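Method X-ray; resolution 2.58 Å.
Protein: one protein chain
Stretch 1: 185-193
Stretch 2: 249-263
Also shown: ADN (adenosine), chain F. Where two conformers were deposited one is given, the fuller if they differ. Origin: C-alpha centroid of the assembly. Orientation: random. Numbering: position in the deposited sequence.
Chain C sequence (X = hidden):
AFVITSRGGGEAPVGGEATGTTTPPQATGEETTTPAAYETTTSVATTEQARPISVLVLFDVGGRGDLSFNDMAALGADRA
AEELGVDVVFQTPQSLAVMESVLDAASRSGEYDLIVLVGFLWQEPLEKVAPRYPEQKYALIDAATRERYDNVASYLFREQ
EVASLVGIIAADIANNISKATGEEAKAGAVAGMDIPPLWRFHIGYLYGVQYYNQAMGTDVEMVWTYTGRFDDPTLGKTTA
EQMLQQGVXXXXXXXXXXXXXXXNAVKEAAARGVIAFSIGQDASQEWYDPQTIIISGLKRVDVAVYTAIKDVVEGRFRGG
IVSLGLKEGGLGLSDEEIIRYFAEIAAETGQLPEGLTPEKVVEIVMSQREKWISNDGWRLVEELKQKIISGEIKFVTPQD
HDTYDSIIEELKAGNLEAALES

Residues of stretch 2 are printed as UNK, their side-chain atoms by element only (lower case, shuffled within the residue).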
ATOM      1  N   ALA C 185      24.224  -4.505   3.829  1.00 39.18           N
ATOM      2  CA  ALA C 185      23.031  -3.940   3.209  1.00 34.81           C
ATOM      3  C   ALA C 185      21.822  -4.387   3.978  1.00 33.39           C
ATOM      4  O   ALA C 185      21.539  -5.577   4.027  1.00 32.74           O
ATOM      5  CB  ALA C 185      22.899  -4.413   1.773  1.00 33.52           C
ATOM      6  N   LYS C 186      21.087  -3.434   4.546  1.00 32.75           N
ATOM      7  CA  LYS C 186      19.846  -3.745   5.251  1.00 32.10           C
ATOM      8  C   LYS C 186      18.590  -3.481   4.419  1.00 30.46           C
ATOM      9  O   LYS C 186      18.615  -2.732   3.436  1.00 28.07           O
ATOM     10  CB  LYS C 186      19.770  -2.951   6.537  1.00 33.23           C
ATOM     11  CG  LYS C 186      21.013  -3.092   7.380  1.00 34.83           C
ATOM     12  CD  LYS C 186      20.874  -2.302   8.658  1.00 35.97           C
ATOM     13  CE  LYS C 186      22.223  -2.069   9.288  1.00 36.13           C
ATOM     14  NZ  LYS C 186      22.033  -1.289  10.532  1.00 38.36           N
ATOM     15  N   ALA C 187      17.498  -4.129   4.819  1.00 29.23           N
ATOM     16  CA  ALA C 187      16.183  -3.839   4.279  1.00 30.17           C
ATOM     17  C   ALA C 187      15.610  -2.682   5.080  1.00 30.09           C
ATOM     18  O   ALA C 187      16.097  -2.370   6.160  1.00 28.94           O
ATOM     19  CB  ALA C 187      15.279  -5.057   4.373  1.00 30.87           C
ATOM     20  N   GLY C 188      14.593  -2.027   4.546  1.00 30.16           N
ATOM     21  CA  GLY C 188      14.083  -0.833   5.184  1.00 30.41           C
ATOM     22  C   GLY C 188      12.698  -0.492   4.723  1.00 31.04           C
ATOM     23  O   GLY C 188      12.179  -1.098   3.790  1.00 30.92           O
ATOM     24  N   ALA C 189      12.099   0.477   5.404  1.00 32.11           N
ATOM     25  CA  ALA C 189      10.808   1.012   4.998  1.00 32.74           C
ATOM     26  C   ALA C 189      10.657   2.402   5.549  1.00 32.86           C
ATOM     27  O   ALA C 189      10.983   2.640   6.706  1.00 32.71           O
ATOM     28  CB  ALA C 189       9.676   0.140   5.506  1.00 33.17           C
ATOM     29  N   VAL C 190      10.183   3.316   4.705  1.00 32.90           N
ATOM     30  CA  VAL C 190       9.824   4.651   5.133  1.00 32.46           C
ATOM     31  C   VAL C 190       8.314   4.665   5.168  1.00 32.11           C
ATOM     32  O   VAL C 190       7.667   4.488   4.128  1.00 30.96           O
ATOM     33  CB  VAL C 190      10.336   5.739   4.169  1.00 32.89           C
ATOM     34  CG1 VAL C 190       9.927   7.122   4.677  1.00 32.70           C
ATOM     35  CG2 VAL C 190      11.851   5.638   4.003  1.00 32.89           C
ATOM     36  N   ALA C 191       7.765   4.860   6.368  1.00 31.29           N
ATOM     37  CA  ALA C 191       6.333   4.732   6.595  1.00 31.00           C
ATOM     38  C   ALA C 191       5.722   6.080   6.879  1.00 30.98           C
ATOM     39  O   ALA C 191       6.427   7.026   7.239  1.00 30.43           O
ATOM     40  CB  ALA C 191       6.068   3.788   7.751  1.00 31.26           C
ATOM     41  N   GLY C 192       4.409   6.162   6.702  1.00 31.21           N
ATOM     42  CA  GLY C 192       3.668   7.377   7.002  1.00 32.53           C
ATOM     43  C   GLY C 192       3.271   7.400   8.460  1.00 33.41           C
ATOM     44  O   GLY C 192       4.123   7.369   9.340  1.00 33.07           O
HETATM   45  N   MSE C 193       1.969   7.427   8.715  1.00 34.91           N
HETATM   46  CA  MSE C 193       1.457   7.563  10.075  1.00 36.34           C
HETATM   47  C   MSE C 193       1.370   6.247  10.786  1.00 34.69           C
HETATM   48  O   MSE C 193       1.170   5.191  10.166  1.00 33.81           O
HETATM   49  CB  MSE C 193       0.052   8.144  10.048  1.00 39.58           C
HETATM   50  CG  MSE C 193       0.004   9.514   9.389  1.00 42.36           C
HETATM   51 SE   MSE C 193      -1.848  10.190   9.507  1.00 51.97          SE
HETATM   52  CE  MSE C 193      -1.697  10.873  11.366  1.00 49.99           C
ATOM     53  N   UNK C 249      19.769  -0.462   2.225  0.50 25.56           N
ATOM     54  CA  UNK C 249      19.977  -0.487   0.779  0.50 24.85           C
ATOM     55  C   UNK C 249      18.732  -0.883  -0.025  0.50 24.51           C
ATOM     56  O   UNK C 249      18.686  -0.687  -1.237  0.50 24.78           O
ATOM     57  n   UNK C 249      26.644   0.311  -0.131  0.50 20.07           N
ATOM     58  n   UNK C 249      24.392   0.514   0.208  0.50 21.72           N
ATOM     59  n   UNK C 249      25.188  -0.969  -1.341  0.50 19.70           N
ATOM     60  c   UNK C 249      21.131  -1.435   0.457  0.50 24.43           C
ATOM     61  c   UNK C 249      22.494  -0.911   0.886  0.50 23.60           C
ATOM     62  c   UNK C 249      22.987   0.195  -0.034  0.50 22.49           C
ATOM     63  c   UNK C 249      25.409  -0.051  -0.424  0.50 20.36           C
ATOM     64  N   UNK C 250      17.731  -1.441   0.641  1.00 24.24           N
ATOM     65  CA  UNK C 250      16.486  -1.789   0.003  1.00 24.28           C
ATOM     66  C   UNK C 250      15.370  -1.103   0.763  1.00 24.25           C
ATOM     67  O   UNK C 250      15.258  -1.259   1.984  1.00 24.18           O
ATOM     68  c   UNK C 250      17.508  -3.993  -0.527  1.00 25.51           C
ATOM     69  c   UNK C 250      16.275  -3.293   0.034  1.00 25.19           C
ATOM     70  c   UNK C 250      15.018  -3.659  -0.748  1.00 25.99           C
ATOM     71  N   UNK C 251      14.534  -0.373   0.029  1.00 24.23           N
ATOM     72  CA  UNK C 251      13.634   0.619   0.599  1.00 24.24           C
ATOM     73  C   UNK C 251      12.183   0.415   0.208  1.00 25.33           C
ATOM     74  O   UNK C 251      11.792   0.809  -0.891  1.00 25.35           O
ATOM     75  c   UNK C 251      14.035   1.989   0.091  1.00 24.14           C
ATOM     76  c   UNK C 251      15.002   3.367   1.904  1.00 23.82           C
ATOM     77  c   UNK C 251      17.360   3.679   2.098  1.00 24.61           C
ATOM     78  c   UNK C 251      16.074   3.916   2.562  1.00 24.55           C
ATOM     79  c   UNK C 251      15.196   2.572   0.797  1.00 23.67           C
ATOM     80  c   UNK C 251      16.471   2.337   0.347  1.00 23.49           C
ATOM     81  c   UNK C 251      17.553   2.891   0.982  1.00 24.07           C
ATOM     82  N   UNK C 252      11.381  -0.138   1.120  1.00 25.81           N
ATOM     83  CA  UNK C 252       9.944  -0.345   0.886  1.00 25.46           C
ATOM     84  C   UNK C 252       9.146   0.915   1.177  1.00 26.22           C
ATOM     85  O   UNK C 252       9.197   1.448   2.282  1.00 27.98           O
ATOM     86  c   UNK C 252       6.078  -3.131   2.332  1.00 24.58           C
ATOM     87  c   UNK C 252       7.443  -1.831   0.283  1.00 24.42           C
ATOM     88  c   UNK C 252       6.159  -2.319   0.068  1.00 25.32           C
ATOM     89  o   UNK C 252       4.213  -3.466   0.923  1.00 25.48           O
ATOM     90  c   UNK C 252       7.357  -2.628   2.531  1.00 24.96           C
ATOM     91  c   UNK C 252       8.052  -1.962   1.526  1.00 23.84           C
ATOM     92  c   UNK C 252       9.444  -1.477   1.781  1.00 24.63           C
ATOM     93  c   UNK C 252       5.481  -2.974   1.106  1.00 24.94           C
ATOM     94  N   UNK C 253       8.375   1.374   0.204  1.00 26.94           N
ATOM     95  CA  UNK C 253       7.611   2.615   0.357  1.00 27.10           C
ATOM     96  C   UNK C 253       6.227   2.400   0.913  1.00 26.57           C
ATOM     97  O   UNK C 253       5.348   1.953   0.210  1.00 26.84           O
ATOM     98  N   UNK C 254       6.028   2.728   2.182  1.00 27.36           N
ATOM     99  CA  UNK C 254       4.733   2.511   2.823  1.00 27.81           C
ATOM    100  C   UNK C 254       4.161   3.824   3.397  1.00 27.05           C
ATOM    101  O   UNK C 254       3.598   3.851   4.490  1.00 26.61           O
ATOM    102  c   UNK C 254       5.805   0.336   3.576  1.00 28.88           C
ATOM    103  c   UNK C 254       3.448   0.826   4.176  1.00 29.80           C
ATOM    104  c   UNK C 254       4.820   1.437   3.936  1.00 28.50           C
ATOM    105  N   UNK C 255       4.236   4.895   2.615  1.00 25.88           N
ATOM    106  CA  UNK C 255       3.938   6.233   3.118  1.00 24.90           C
ATOM    107  C   UNK C 255       3.203   7.156   2.133  1.00 23.69           C
ATOM    108  O   UNK C 255       3.340   8.379   2.211  1.00 23.82           O
ATOM    109  c   UNK C 255       5.239   6.879   3.564  1.00 25.40           C
ATOM    110  N   UNK C 256       2.404   6.595   1.231  1.00 22.50           N
ATOM    111  CA  UNK C 256       1.756   7.403   0.191  1.00 22.40           C
ATOM    112  C   UNK C 256       2.714   8.358  -0.528  1.00 22.14           C
ATOM    113  O   UNK C 256       3.815   7.982  -0.951  1.00 21.70           O
ATOM    114  N   UNK C 257       2.305   9.610  -0.636  1.00 21.80           N
ATOM    115  CA  UNK C 257       3.096  10.608  -1.325  1.00 22.15           C
ATOM    116  C   UNK C 257       4.470  10.762  -0.679  1.00 22.89           C
ATOM    117  O   UNK C 257       5.458  11.046  -1.369  1.00 22.76           O
ATOM    118  c   UNK C 257       3.552  12.895  -3.344  1.00 21.20           C
ATOM    119  c   UNK C 257       2.359  11.963  -1.312  1.00 21.82           C
ATOM    120  c   UNK C 257       2.283  14.430  -1.832  1.00 21.10           C
ATOM    121  c   UNK C 257       3.111  13.166  -1.906  1.00 21.45           C
ATOM    122  N   UNK C 258       4.521  10.598   0.641  1.00 23.07           N
ATOM    123  CA  UNK C 258       5.753  10.799   1.384  1.00 24.19           C
ATOM    124  C   UNK C 258       6.900  10.010   0.784  1.00 23.93           C
ATOM    125  O   UNK C 258       8.001  10.524   0.656  1.00 23.59           O
ATOM    126  c   UNK C 258       5.616  10.418   2.880  1.00 25.56           C
ATOM    127  c   UNK C 258       6.870  10.809   3.666  1.00 25.49           C
ATOM    128  o   UNK C 258       4.483  11.081   3.456  1.00 25.66           O
ATOM    129  N   UNK C 259       6.658   8.768   0.389  1.00 25.47           N
ATOM    130  CA  UNK C 259       7.775   7.952  -0.100  1.00 25.47           C
ATOM    131  C   UNK C 259       8.120   8.187  -1.558  1.00 25.42           C
ATOM    132  O   UNK C 259       8.911   7.438  -2.106  1.00 26.31           O
ATOM    133  c   UNK C 259       7.599   6.461   0.197  1.00 25.09           C
ATOM    134  n   UNK C 259       5.379   4.671  -2.108  1.00 26.57           N
ATOM    135  c   UNK C 259       4.588   4.929  -1.089  1.00 26.59           C
ATOM    136  c   UNK C 259       6.562   5.780  -0.627  1.00 25.85           C
ATOM    137  c   UNK C 259       6.625   5.189  -1.841  1.00 27.03           C
ATOM    138  n   UNK C 259       5.280   5.596  -0.182  1.00 26.08           N
ATOM    139  N   UNK C 260       7.546   9.207  -2.196  1.00 25.20           N
ATOM    140  CA  UNK C 260       8.092   9.643  -3.471  1.00 25.46           C
ATOM    141  C   UNK C 260       9.437  10.295  -3.191  1.00 26.15           C
ATOM    142  O   UNK C 260      10.362  10.156  -3.975  1.00 28.87           O
ATOM    143  c   UNK C 260       7.169  10.597  -4.237  1.00 25.26           C
ATOM    144  c   UNK C 260       7.922  11.281  -5.380  1.00 24.87           C
ATOM    145  c   UNK C 260       5.970   9.826  -4.774  1.00 25.10           C
ATOM    146  N   UNK C 261       9.557  10.987  -2.063  1.00 26.28           N
ATOM    147  CA  UNK C 261      10.852  11.490  -1.617  1.00 25.66           C
ATOM    148  C   UNK C 261      11.822  10.350  -1.408  1.00 25.74           C
ATOM    149  O   UNK C 261      12.990  10.439  -1.765  1.00 26.50           O
ATOM    150  N   UNK C 262      11.345   9.264  -0.828  1.00 25.25           N
ATOM    151  CA  UNK C 262      12.183   8.091  -0.673  1.00 26.20           C
ATOM    152  C   UNK C 262      12.760   7.679  -2.004  1.00 24.74           C
ATOM    153  O   UNK C 262      13.955   7.454  -2.111  1.00 23.46           O
ATOM    154  c   UNK C 262      11.338   6.972  -0.081  1.00 27.34           C
ATOM    155  c   UNK C 262      10.683   3.799  -1.449  1.00 31.49           C
ATOM    156 se   UNK C 262      10.955   4.227   0.463  1.00 31.90          SE
ATOM    157  c   UNK C 262      12.167   5.770   0.321  1.00 28.66           C
ATOM    158  N   UNK C 263      11.908   7.579  -3.025  1.00 24.56           N
ATOM    159  CA  UNK C 263      12.335   7.205  -4.368  1.00 24.30           C
ATOM    160  C   UNK C 263      13.434   8.115  -4.848  1.00 25.15           C
ATOM    161  O   UNK C 263      14.417   7.657  -5.436  1.00 25.82           O
ATOM    162  c   UNK C 263      10.131   6.298  -5.262  1.00 24.20           C
ATOM    163  c   UNK C 263       8.097   4.392  -5.153  1.00 24.40           C
ATOM    164  c   UNK C 263      11.206   7.335  -5.380  1.00 24.00           C
ATOM    165  c   UNK C 263       7.847   5.629  -5.704  1.00 23.94           C
ATOM    166  c   UNK C 263      10.383   5.040  -4.738  1.00 24.14           C
ATOM    167  c   UNK C 263       9.368   4.096  -4.667  1.00 24.80           C
ATOM    168  c   UNK C 263       8.858   6.572  -5.757  1.00 24.11           C
TER
HETATM  169  O5' ADN F 501       1.251   4.143   0.883  1.00 24.76           O
HETATM  170  C5' ADN F 501       1.252   3.065   1.839  1.00 24.46           C
HETATM  171  C4' ADN F 501      -0.041   2.894   2.643  1.00 25.00           C
HETATM  172  O4' ADN F 501      -0.293   4.012   3.499  1.00 25.17           O
HETATM  173  C3' ADN F 501      -1.336   2.734   1.852  1.00 25.42           C
HETATM  174  O3' ADN F 501      -1.509   1.402   1.357  1.00 24.73           O
HETATM  175  C2' ADN F 501      -2.388   3.150   2.875  1.00 25.15           C
HETATM  176  O2' ADN F 501      -2.750   2.093   3.775  1.00 24.87           O
HETATM  177  C1' ADN F 501      -1.691   4.243   3.641  1.00 25.20           C
HETATM  178  N9  ADN F 501      -1.999   5.571   3.076  1.00 26.41           N
HETATM  179  C8  ADN F 501      -1.441   6.153   1.988  1.00 26.73           C
HETATM  180  N7  ADN F 501      -1.960   7.391   1.770  1.00 27.31           N
HETATM  181  C5  ADN F 501      -2.863   7.603   2.750  1.00 28.16           C
HETATM  182  C6  ADN F 501      -3.791   8.685   3.143  1.00 28.08           C
HETATM  183  N6  ADN F 501      -3.849   9.816   2.413  1.00 28.70           N
HETATM  184  N1  ADN F 501      -4.576   8.502   4.233  1.00 28.31           N
HETATM  185  C2  ADN F 501      -4.539   7.369   4.968  1.00 27.77           C
HETATM  186  N3  ADN F 501      -3.727   6.347   4.671  1.00 28.04           N
HETATM  187  C4  ADN F 501      -2.889   6.400   3.600  1.00 27.80           C

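Position 249 carries seven side-chain atoms: three carbons in a row, a nitrogen, then a carbon holding two more nitrogens. That guanidinium makes it Arg249. Its CG lies 3.6 Å from Ala185 CB, so the aliphatic part packs against the alanine while the charged end leads away to a partner elsewhere in the structure. Its backbone N donates to Lys186 O at 2.8 Å.

Position 250 has three carbons, one carrying the other two: Val250, a beta-branched residue at ease in a strand. Its N also donates to Lys186 O, at 3.2 Å, so that one carbonyl accepts two bonds.

At 251 one carbon leads to a six-carbon ring without oxygen, hence Phe251. The edge of this ring meets Val190, with CD2 4.4 Å from Val190 CG2.

Position 252 has a similar ring bearing one oxygen: Tyr252. Its CB sits 4.1 Å from Ala189 CB, and the hydroxyl, carried away from stretch 1, is hydrogen-bonded elsewhere. Its N donates to Gly188 O (2.9 Å), and its O accepts from Val190 N (3.2 Å).

Position 253 has no side-chain atoms and is Gly253; a CB here would come within 2.2 Å of a ring carbon of 259.

Position 254 again shows one carbon carrying two: Val254. Its CG2 lies 4.3 Å from Ala189 CB, and its N donates to Val190 O at 3.1 Å.

A single carbon at 255, 3.3 Å from Gly192 N, gives Ala255, small enough for this close approach. Position 256 is bare: Gly256. Its phi of 48° favours glycine, a CB would clash with adenosine N7, and its N donates to adenosine O5' at 2.7 Å.

Four carbons forked at the second identify Leu257, which does not touch stretch 1. At 258 one carbon carries an oxygen and a carbon: Thr258, closing a type II' turn begun at Ala255. Position 259 has a five-membered ring of three carbons and two nitrogens: His259, whose ND1 accepts from Ala255 N at 3.1 Å.

At 260 three carbons, branched at the first, give Val260. Position 261 has no side-chain atoms, which makes it Gly261. Both lie out of reach.

The unbranched chain at 262, two carbons, selenium and a carbon, is selenomethionine, Met262. Its CG is 3.7 Å from Val190 CG2. The carbon ring at 263 is Phe263, beyond contact.

The contact is thus a parallel strand pairing held by backbone hydrogen bonds. Val190, the residue most covered, packs its CG2 against both Phe251 and Met262, joining sheet to helix.

Stretch 2 (249-263) RVFYGVAGLTHVGMF
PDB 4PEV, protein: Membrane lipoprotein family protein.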